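Local structure of choline dehydrogenase and related flavoproteins (Aspergillus oryzae, 3Q9T) at residues Ser53-Ser61 with Met399-His407; Pro528-Arg539 with Val561-Glu572. The protein is a formate oxidase of the glucose-methanol-choline oxidoreductase family that carries a modified flavin, 8-formyl-FAD, at its catalytic site. All coordinates share one frame; numbering follows the deposited sequence.

Interaction 1. Residues Ser53-Ser61 with Met399-His407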
loop_
_atom_site.group_PDB
_atom_site.type_symbol
_atom_site.label_atom_id
_atom_site.label_comp_id
_atom_site.label_asym_id
_atom_site.label_seq_id
_atom_site.Cartn_x
_atom_site.Cartn_y
_atom_site.Cartn_z
ATOM N N SER A 53 -22.598 -16.794 -9.973
ATOM C CA SER A 53 -21.198 -17.159 -10.216
ATOM C C SER A 53 -20.370 -15.994 -10.748
ATOM O O SER A 53 -19.149 -16.085 -10.818
ATOM C CB SER A 53 -21.069 -18.383 -11.143
ATOM O OG SER A 53 -21.518 -18.124 -12.463
ATOM N N SER A 54 -21.041 -14.907 -11.114
ATOM C CA SER A 54 -20.377 -13.713 -11.628
ATOM C C SER A 54 -19.978 -12.727 -10.526
ATOM O O SER A 54 -19.307 -11.739 -10.809
ATOM C CB SER A 54 -21.291 -12.973 -12.610
ATOM O OG SER A 54 -21.389 -13.639 -13.849
ATOM N N ALA A 55 -20.399 -12.983 -9.287
ATOM C CA ALA A 55 -20.201 -12.025 -8.181
ATOM C C ALA A 55 -18.805 -11.399 -8.127
ATOM O O ALA A 55 -18.666 -10.170 -8.175
ATOM C CB ALA A 55 -20.547 -12.664 -6.845
ATOM N N MET A 56 -17.780 -12.240 -8.024
ATOM C CA MET A 56 -16.404 -11.756 -7.944
ATOM C C MET A 56 -16.020 -10.844 -9.108
ATOM O O MET A 56 -15.277 -9.881 -8.927
ATOM C CB MET A 56 -15.415 -12.917 -7.767
ATOM C CG MET A 56 -15.643 -13.620 -6.454
ATOM S SD MET A 56 -14.430 -14.848 -5.952
ATOM C CE MET A 56 -14.956 -16.236 -6.956
ATOM N N ASP A 57 -16.561 -11.116 -10.288
ATOM C CA ASP A 57 -16.293 -10.270 -11.438
ATOM C C ASP A 57 -16.849 -8.861 -11.276
ATOM O O ASP A 57 -16.502 -7.992 -12.056
ATOM C CB ASP A 57 -16.898 -10.874 -12.711
ATOM C CG ASP A 57 -16.249 -12.188 -13.112
ATOM O OD1 ASP A 57 -15.022 -12.337 -12.919
ATOM O OD2 ASP A 57 -16.975 -13.072 -13.629
ATOM N N LEU A 58 -17.734 -8.637 -10.301
ATOM C CA LEU A 58 -18.299 -7.298 -10.072
ATOM C C LEU A 58 -17.319 -6.321 -9.404
ATOM O O LEU A 58 -17.571 -5.112 -9.371
ATOM C CB LEU A 58 -19.588 -7.361 -9.246
ATOM C CG LEU A 58 -20.794 -8.037 -9.895
ATOM C CD1 LEU A 58 -21.864 -8.314 -8.844
ATOM C CD2 LEU A 58 -21.354 -7.219 -11.051
ATOM N N ARG A 59 -16.217 -6.839 -8.864
ATOM C CA ARG A 59 -15.156 -5.980 -8.350
ATOM C C ARG A 59 -14.579 -5.154 -9.498
ATOM O O ARG A 59 -14.343 -5.668 -10.585
ATOM C CB ARG A 59 -14.042 -6.797 -7.684
ATOM C CG ARG A 59 -14.427 -7.462 -6.361
ATOM C CD ARG A 59 -13.178 -7.763 -5.486
ATOM N NE ARG A 59 -12.089 -8.217 -6.329
ATOM C CZ ARG A 59 -10.832 -7.801 -6.258
ATOM N NH1 ARG A 59 -10.449 -6.917 -5.343
ATOM N NH2 ARG A 59 -9.950 -8.289 -7.115
ATOM N N ASN A 60 -14.361 -3.872 -9.248
ATOM C CA ASN A 60 -13.906 -2.941 -10.277
ATOM C C ASN A 60 -14.866 -2.657 -11.422
ATOM O O ASN A 60 -14.530 -1.899 -12.334
ATOM C CB ASN A 60 -12.545 -3.357 -10.825
ATOM C CG ASN A 60 -11.437 -3.090 -9.836
ATOM O OD1 ASN A 60 -11.306 -1.971 -9.339
ATOM N ND2 ASN A 60 -10.657 -4.126 -9.509
ATOM N N SER A 61 -16.056 -3.242 -11.384
ATOM C CA SER A 61 -17.019 -2.997 -12.464
ATOM C C SER A 61 -17.706 -1.661 -12.232
ATOM O O SER A 61 -17.416 -0.963 -11.257
ATOM C CB SER A 61 -18.065 -4.116 -12.541
ATOM O OG SER A 61 -18.952 -4.061 -11.433
ATOM N N MET A 399 -13.030 -22.952 -5.768
ATOM C CA MET A 399 -12.278 -22.617 -6.979
ATOM C C MET A 399 -11.350 -21.453 -6.662
ATOM O O MET A 399 -11.445 -20.863 -5.585
ATOM C CB MET A 399 -13.204 -22.302 -8.167
ATOM C CG MET A 399 -13.675 -20.868 -8.286
ATOM S SD MET A 399 -14.611 -20.514 -9.810
ATOM C CE MET A 399 -13.859 -21.625 -10.943
ATOM N N PHE A 400 -10.438 -21.128 -7.569
ATOM C CA PHE A 400 -9.622 -19.941 -7.360
ATOM C C PHE A 400 -10.535 -18.724 -7.326
ATOM O O PHE A 400 -11.352 -18.550 -8.223
ATOM C CB PHE A 400 -8.592 -19.756 -8.470
ATOM C CG PHE A 400 -7.667 -18.594 -8.232
ATOM C CD1 PHE A 400 -6.517 -18.753 -7.484
ATOM C CD2 PHE A 400 -7.961 -17.344 -8.738
ATOM C CE1 PHE A 400 -5.651 -17.696 -7.260
ATOM C CE2 PHE A 400 -7.092 -16.266 -8.520
ATOM C CZ PHE A 400 -5.938 -16.448 -7.776
ATOM N N GLY A 401 -10.398 -17.887 -6.298
ATOM C CA GLY A 401 -11.232 -16.704 -6.172
ATOM C C GLY A 401 -10.462 -15.391 -6.238
ATOM O O GLY A 401 -9.754 -15.029 -5.289
ATOM N N THR A 402 -10.625 -14.668 -7.348
ATOM C CA THR A 402 -9.921 -13.406 -7.561
ATOM C C THR A 402 -10.243 -12.428 -6.459
ATOM O O THR A 402 -9.396 -11.626 -6.107
ATOM C CB THR A 402 -10.296 -12.739 -8.894
ATOM O OG1 THR A 402 -11.722 -12.749 -9.033
ATOM C CG2 THR A 402 -9.664 -13.492 -10.068
ATOM N N ALA A 403 -11.468 -12.488 -5.928
ATOM C CA ALA A 403 -11.886 -11.566 -4.866
ATOM C C ALA A 403 -11.059 -11.718 -3.594
ATOM O O ALA A 403 -11.089 -10.847 -2.723
ATOM C CB ALA A 403 -13.373 -11.737 -4.547
ATOM N N PHE A 404 -10.334 -12.828 -3.478
ATOM C CA PHE A 404 -9.581 -13.118 -2.260
ATOM C C PHE A 404 -8.086 -13.284 -2.502
ATOM O O PHE A 404 -7.393 -13.874 -1.686
ATOM C CB PHE A 404 -10.123 -14.378 -1.601
ATOM C CG PHE A 404 -11.552 -14.265 -1.167
ATOM C CD1 PHE A 404 -11.882 -13.569 -0.015
ATOM C CD2 PHE A 404 -12.569 -14.855 -1.912
ATOM C CE1 PHE A 404 -13.193 -13.465 0.397
ATOM C CE2 PHE A 404 -13.904 -14.761 -1.489
ATOM C CZ PHE A 404 -14.202 -14.060 -0.332
ATOM N N GLN A 405 -7.603 -12.767 -3.628
ATOM C CA GLN A 405 -6.206 -12.908 -4.035
ATOM C C GLN A 405 -5.842 -11.647 -4.796
ATOM O O GLN A 405 -5.723 -11.645 -6.024
ATOM C CB GLN A 405 -6.015 -14.118 -4.954
ATOM C CG GLN A 405 -6.174 -15.465 -4.287
ATOM C CD GLN A 405 -5.025 -15.814 -3.361
ATOM O OE1 GLN A 405 -4.114 -16.528 -3.755
ATOM N NE2 GLN A 405 -5.073 -15.329 -2.124
ATOM N N TRP A 406 -5.685 -10.566 -4.056
ATOM C CA TRP A 406 -5.638 -9.245 -4.666
ATOM C C TRP A 406 -4.317 -8.982 -5.385
ATOM O O TRP A 406 -4.246 -8.107 -6.236
ATOM C CB TRP A 406 -5.881 -8.172 -3.606
ATOM C CG TRP A 406 -7.273 -8.130 -3.088
ATOM C CD1 TRP A 406 -8.327 -8.914 -3.474
ATOM C CD2 TRP A 406 -7.777 -7.242 -2.094
ATOM N NE1 TRP A 406 -9.452 -8.566 -2.775
ATOM C CE2 TRP A 406 -9.142 -7.543 -1.921
ATOM C CE3 TRP A 406 -7.206 -6.217 -1.333
ATOM C CZ2 TRP A 406 -9.945 -6.861 -1.020
ATOM C CZ3 TRP A 406 -8.005 -5.541 -0.435
ATOM C CH2 TRP A 406 -9.363 -5.863 -0.293
ATOM N N HIS A 407 -3.264 -9.725 -5.052
ATOM C CA HIS A 407 -1.970 -9.429 -5.678
ATOM C C HIS A 407 -1.365 -10.551 -6.488
ATOM O O HIS A 407 -0.280 -10.382 -7.022
ATOM C CB HIS A 407 -0.959 -8.896 -4.651
ATOM C CG HIS A 407 -1.333 -7.557 -4.100
ATOM N ND1 HIS A 407 -1.054 -6.376 -4.755
ATOM C CD2 HIS A 407 -2.010 -7.212 -2.977
ATOM C CE1 HIS A 407 -1.515 -5.361 -4.045
ATOM N NE2 HIS A 407 -2.106 -5.841 -2.966
HETATM O O HOH W 1 -12.507 -10.192 -8.781
#

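Interaction 2. Residues Pro528-Arg539 with Val561-Glu572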
loop_
_atom_site.group_PDB
_atom_site.type_symbol
_atom_site.label_atom_id
_atom_site.label_comp_id
_atom_site.label_asym_id
_atom_site.label_seq_id
_atom_site.Cartn_x
_atom_site.Cartn_y
_atom_site.Cartn_z
ATOM N N PRO A 528 -31.347 4.156 20.744
ATOM C CA PRO A 528 -31.906 2.824 20.499
ATOM C C PRO A 528 -33.011 2.769 19.441
ATOM O O PRO A 528 -33.283 1.686 18.930
ATOM C CB PRO A 528 -32.434 2.412 21.877
ATOM C CG PRO A 528 -31.499 3.082 22.823
ATOM C CD PRO A 528 -31.246 4.449 22.185
ATOM N N LYS A 529 -33.641 3.893 19.115
ATOM C CA LYS A 529 -34.633 3.896 18.049
ATOM C C LYS A 529 -33.983 4.332 16.744
ATOM O O LYS A 529 -34.663 4.686 15.786
ATOM C CB LYS A 529 -35.817 4.794 18.398
ATOM C CG LYS A 529 -36.422 4.496 19.777
ATOM C CD LYS A 529 -36.871 3.044 19.914
ATOM C CE LYS A 529 -37.490 2.803 21.279
ATOM N NZ LYS A 529 -38.083 1.450 21.342
ATOM N N LEU A 530 -32.652 4.316 16.737
ATOM C CA LEU A 530 -31.875 4.592 15.539
ATOM C C LEU A 530 -32.048 6.036 15.099
ATOM O O LEU A 530 -31.766 6.375 13.954
ATOM C CB LEU A 530 -32.245 3.629 14.403
ATOM C CG LEU A 530 -31.931 2.157 14.682
ATOM C CD1 LEU A 530 -32.275 1.310 13.476
ATOM C CD2 LEU A 530 -30.454 1.983 15.071
ATOM N N LYS A 531 -32.502 6.881 16.018
ATOM C CA LYS A 531 -32.565 8.324 15.768
ATOM C C LYS A 531 -31.208 8.972 16.032
ATOM O O LYS A 531 -30.565 8.675 17.044
ATOM C CB LYS A 531 -33.619 8.987 16.657
ATOM C CG LYS A 531 -35.035 8.527 16.379
ATOM C CD LYS A 531 -35.996 9.171 17.349
ATOM C CE LYS A 531 -37.416 8.853 16.985
ATOM N NZ LYS A 531 -38.313 9.815 17.654
ATOM N N VAL A 532 -30.782 9.859 15.129
ATOM C CA VAL A 532 -29.518 10.580 15.300
ATOM C C VAL A 532 -29.557 11.487 16.547
ATOM O O VAL A 532 -30.392 12.393 16.644
ATOM C CB VAL A 532 -29.149 11.388 14.020
ATOM C CG1 VAL A 532 -27.866 12.189 14.222
ATOM C CG2 VAL A 532 -28.995 10.464 12.833
ATOM N N HIS A 533 -28.680 11.226 17.516
ATOM C CA HIS A 533 -28.608 12.071 18.712
ATOM C C HIS A 533 -28.499 13.534 18.277
ATOM O O HIS A 533 -27.618 13.901 17.489
ATOM C CB HIS A 533 -27.394 11.727 19.587
ATOM C CG HIS A 533 -27.417 10.346 20.172
ATOM N ND1 HIS A 533 -28.365 9.932 21.087
ATOM C CD2 HIS A 533 -26.578 9.296 20.002
ATOM C CE1 HIS A 533 -28.126 8.679 21.431
ATOM N NE2 HIS A 533 -27.046 8.269 20.788
ATOM N N GLY A 534 -29.395 14.371 18.781
ATOM C CA GLY A 534 -29.335 15.789 18.505
ATOM C C GLY A 534 -30.231 16.259 17.378
ATOM O O GLY A 534 -30.417 17.457 17.196
ATOM N N ILE A 535 -30.791 15.325 16.617
ATOM C CA ILE A 535 -31.576 15.694 15.440
ATOM C C ILE A 535 -32.930 14.989 15.419
ATOM O O ILE A 535 -33.018 13.809 15.709
ATOM C CB ILE A 535 -30.812 15.378 14.146
ATOM C CG1 ILE A 535 -29.470 16.117 14.111
ATOM C CG2 ILE A 535 -31.624 15.791 12.919
ATOM C CD1 ILE A 535 -29.583 17.600 13.798
ATOM N N LYS A 536 -33.989 15.715 15.086
ATOM C CA LYS A 536 -35.302 15.090 14.947
ATOM C C LYS A 536 -35.569 14.719 13.492
ATOM O O LYS A 536 -35.032 15.341 12.576
ATOM C CB LYS A 536 -36.398 16.034 15.434
ATOM C CG LYS A 536 -36.207 16.590 16.837
ATOM C CD LYS A 536 -37.265 17.673 17.079
ATOM C CE LYS A 536 -36.975 18.518 18.310
ATOM N NZ LYS A 536 -37.915 19.682 18.391
ATOM N N LYS A 537 -36.408 13.711 13.293
ATOM C CA LYS A 537 -36.831 13.267 11.963
ATOM C C LYS A 537 -35.700 12.669 11.109
ATOM O O LYS A 537 -35.788 12.657 9.880
ATOM C CB LYS A 537 -37.516 14.411 11.203
ATOM C CG LYS A 537 -38.797 14.936 11.853
ATOM C CD LYS A 537 -39.538 15.868 10.884
ATOM C CE LYS A 537 -40.976 16.148 11.300
ATOM N NZ LYS A 537 -41.069 17.143 12.405
ATOM N N LEU A 538 -34.642 12.188 11.759
ATOM C CA LEU A 538 -33.499 11.611 11.057
ATOM C C LEU A 538 -33.066 10.314 11.719
ATOM O O LEU A 538 -32.713 10.301 12.893
ATOM C CB LEU A 538 -32.295 12.572 11.056
ATOM C CG LEU A 538 -31.042 12.044 10.334
ATOM C CD1 LEU A 538 -31.394 11.597 8.914
ATOM C CD2 LEU A 538 -29.896 13.060 10.313
ATOM N N ARG A 539 -33.068 9.227 10.956
ATOM C CA ARG A 539 -32.631 7.943 11.482
ATOM C C ARG A 539 -31.567 7.361 10.564
ATOM O O ARG A 539 -31.459 7.758 9.405
ATOM C CB ARG A 539 -33.820 6.983 11.610
ATOM C CG ARG A 539 -34.800 7.368 12.709
ATOM C CD ARG A 539 -36.111 6.621 12.572
ATOM N NE ARG A 539 -36.410 5.850 13.765
ATOM C CZ ARG A 539 -37.546 5.905 14.459
ATOM N NH1 ARG A 539 -38.556 6.698 14.101
ATOM N NH2 ARG A 539 -37.659 5.140 15.526
ATOM N N VAL A 561 -31.285 -5.077 10.990
ATOM C CA VAL A 561 -31.283 -3.679 11.398
ATOM C C VAL A 561 -32.376 -2.884 10.666
ATOM O O VAL A 561 -33.102 -2.092 11.277
ATOM C CB VAL A 561 -29.903 -3.018 11.183
ATOM C CG1 VAL A 561 -30.057 -1.510 11.061
ATOM C CG2 VAL A 561 -28.937 -3.394 12.338
ATOM N N GLY A 562 -32.489 -3.116 9.362
ATOM C CA GLY A 562 -33.510 -2.479 8.560
ATOM C C GLY A 562 -34.919 -2.875 8.971
ATOM O O GLY A 562 -35.811 -2.031 8.990
ATOM N N GLU A 563 -35.123 -4.149 9.310
ATOM C CA GLU A 563 -36.455 -4.633 9.656
ATOM C C GLU A 563 -36.885 -3.986 10.967
ATOM O O GLU A 563 -38.011 -3.503 11.088
ATOM C CB GLU A 563 -36.485 -6.166 9.771
ATOM C CG GLU A 563 -36.228 -6.931 8.486
ATOM C CD GLU A 563 -37.437 -7.025 7.567
ATOM O OE1 GLU A 563 -38.414 -6.272 7.752
ATOM O OE2 GLU A 563 -37.413 -7.869 6.647
ATOM N N LYS A 564 -35.978 -3.949 11.936
ATOM C CA LYS A 564 -36.285 -3.343 13.223
ATOM C C LYS A 564 -36.532 -1.850 13.051
ATOM O O LYS A 564 -37.494 -1.307 13.585
ATOM C CB LYS A 564 -35.177 -3.606 14.246
ATOM C CG LYS A 564 -35.450 -3.004 15.644
ATOM C CD LYS A 564 -34.456 -3.527 16.690
ATOM C CE LYS A 564 -34.703 -2.946 18.078
ATOM N NZ LYS A 564 -36.145 -3.000 18.464
ATOM N N CYS A 565 -35.676 -1.185 12.289
ATOM C CA CYS A 565 -35.853 0.239 12.057
ATOM C C CYS A 565 -37.259 0.561 11.566
ATOM O O CYS A 565 -37.912 1.463 12.084
ATOM C CB CYS A 565 -34.845 0.763 11.033
ATOM S SG CYS A 565 -34.971 2.549 10.821
ATOM N N ALA A 566 -37.706 -0.167 10.549
ATOM C CA ALA A 566 -39.037 0.020 9.986
ATOM C C ALA A 566 -40.130 -0.207 11.052
ATOM O O ALA A 566 -41.053 0.599 11.197
ATOM C CB ALA A 566 -39.235 -0.914 8.776
ATOM N N ASP A 567 -40.010 -1.293 11.809
ATOM C CA ASP A 567 -40.940 -1.548 12.906
ATOM C C ASP A 567 -41.007 -0.357 13.858
ATOM O O ASP A 567 -42.096 0.117 14.173
ATOM C CB ASP A 567 -40.579 -2.826 13.673
ATOM C CG ASP A 567 -41.432 -4.028 13.256
ATOM O OD1 ASP A 567 -42.127 -3.931 12.217
ATOM O OD2 ASP A 567 -41.390 -5.075 13.959
ATOM N N MET A 568 -39.848 0.140 14.296
ATOM C CA MET A 568 -39.802 1.266 15.243
ATOM C C MET A 568 -40.395 2.566 14.670
ATOM O O MET A 568 -41.026 3.338 15.401
ATOM C CB MET A 568 -38.384 1.482 15.769
ATOM C CG MET A 568 -37.804 0.247 16.502
ATOM S SD MET A 568 -36.259 0.583 17.381
ATOM C CE MET A 568 -35.184 0.937 15.981
ATOM N N ILE A 569 -40.212 2.796 13.369
ATOM C CA ILE A 569 -40.814 3.960 12.714
ATOM C C ILE A 569 -42.344 3.811 12.671
ATOM O O ILE A 569 -43.080 4.758 12.942
ATOM C CB ILE A 569 -40.247 4.183 11.298
ATOM C CG1 ILE A 569 -38.806 4.690 11.378
ATOM C CG2 ILE A 569 -41.092 5.192 10.508
ATOM C CD1 ILE A 569 -38.115 4.735 10.035
ATOM N N LYS A 570 -42.819 2.614 12.348
ATOM C CA LYS A 570 -44.258 2.364 12.286
ATOM C C LYS A 570 -44.910 2.560 13.642
ATOM O O LYS A 570 -46.019 3.080 13.726
ATOM C CB LYS A 570 -44.559 0.962 11.772
ATOM C CG LYS A 570 -44.259 0.760 10.293
ATOM C CD LYS A 570 -44.738 -0.615 9.819
ATOM C CE LYS A 570 -44.277 -0.897 8.398
ATOM N NZ LYS A 570 -44.655 -2.267 7.954
ATOM N N ALA A 571 -44.221 2.139 14.699
ATOM C CA ALA A 571 -44.763 2.264 16.042
ATOM C C ALA A 571 -44.922 3.730 16.407
ATOM O O ALA A 571 -45.816 4.105 17.171
ATOM C CB ALA A 571 -43.875 1.555 17.052
ATOM N N GLU A 572 -44.048 4.561 15.859
ATOM C CA GLU A 572 -44.091 5.979 16.151
ATOM C C GLU A 572 -45.223 6.695 15.419
ATOM O O GLU A 572 -45.883 7.550 15.997
ATOM C CB GLU A 572 -42.760 6.633 15.818
ATOM C CG GLU A 572 -42.803 8.134 15.944
ATOM C CD GLU A 572 -41.485 8.690 16.397
ATOM O OE1 GLU A 572 -41.217 9.878 16.130
ATOM O OE2 GLU A 572 -40.723 7.926 17.026
HETATM O O HOH W 2 -39.263 5.702 17.670
#

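Interaction 1. Residues Ser53-Ser61 with Met399-His407
A loop-to-loop contact beside the flavin pocket joins Ser53-Ser61, a short 3-10 segment ending in a type II beta turn, to the loop Met399-His407, with Arg59 laid over Trp406 and Met56 packed against Ala403. The guanidinium of Arg59 lies nearly parallel to the indole, their planes 7° apart, and NH1 sits 3.2 Å from Trp406 NE1, toward the rim of the ring. Both nitrogens are donors, so the contact is one of face against face and not a hydrogen bond; the indole N-H is spent on Ala403 O, 2.8 Å from NE1. On the same side as the indole, the backbone of Ala403 comes up to Arg59, CA lying 3.7 Å from NE. A bend at chi3 (-39°) turns the guanidinium over the ring. Water 1, in the guanidinium plane, links Arg59 NE, Met56 O and Thr402 OG1, and so bridges the two loops. Met56 CG meets Ala403 CB at 3.5 Å, while SD rests 3.7 Å from Gly401 CA and makes an oblique Met-aromatic contact with Phe404. In the surrounding fold, Ala403 also touches Tyr98 of the FAD site, Phe404 and Trp406 pack on strand 506-507, and Phe400 touches both strand 308-316 and helix 323-327.

Interaction 2. Residues Pro528-Arg539 with Val561-Glu572
Bends at chi3 in both Met568 (-66°) and Arg539 (122°) shape the contact between the C-terminal helix of the FAD-binding Rossmann-type domain and the loop that leads into its edge strand 538-540. The bend in Met568 brings its thioether against the loop backbone, SD lying 3.5 Å from Pro528 O and CE meeting Leu530 CG at 3.7 Å; the Leu530 and Met568 side chains cross at about a right angle. Leu530 CD1 continues the apolar seam along the helix to Cys565 CB, 3.6 Å away. Arg539 slides past Ile569 in the opposite direction, its guanidinium sandwiched between Ile569 CG1 on one face and Lys531 CE on the other. Side-on, NE and NH2 both grip Lys529 O, which holds the loop carbonyl and fixes the rotation of the guanidinium. NH1 also has a salt bridge to Glu261, at the start of the neighbouring strand 261-264; its salt bridge to Glu572 OE2 is long, at 3.8 Å. Lys531, extended beyond CG, meets Glu572 from the opposite direction to close the charge network, while the ammonium of Lys529 turns instead to Glu119. Water 2 completes the link, accepting from Arg539 NH2 and donating to Glu572 OE2, while Lys531 NZ reaches the syn lone pair of that same oxygen at 3.1 Å.

Interactions 1 and 2 lie on opposite sides of the chain's centre, their own centres 36 Å apart and their nearest atoms about 22 Å apart, so they do not touch. The bound 8-formyl-FAD runs between them. At interaction 1 the side chain of Arg59 comes within about 5 Å of the cofactor; at interaction 2 the side chain of Val561 is about 8 Å from it and about 5 Å from that of Ala17 in the FAD site. Interaction 1 thus joins loops bordering the pocket, whereas interaction 2 fastens the last helix to edge strand 538-540 of the nucleotide-binding fold and the loop leading into it.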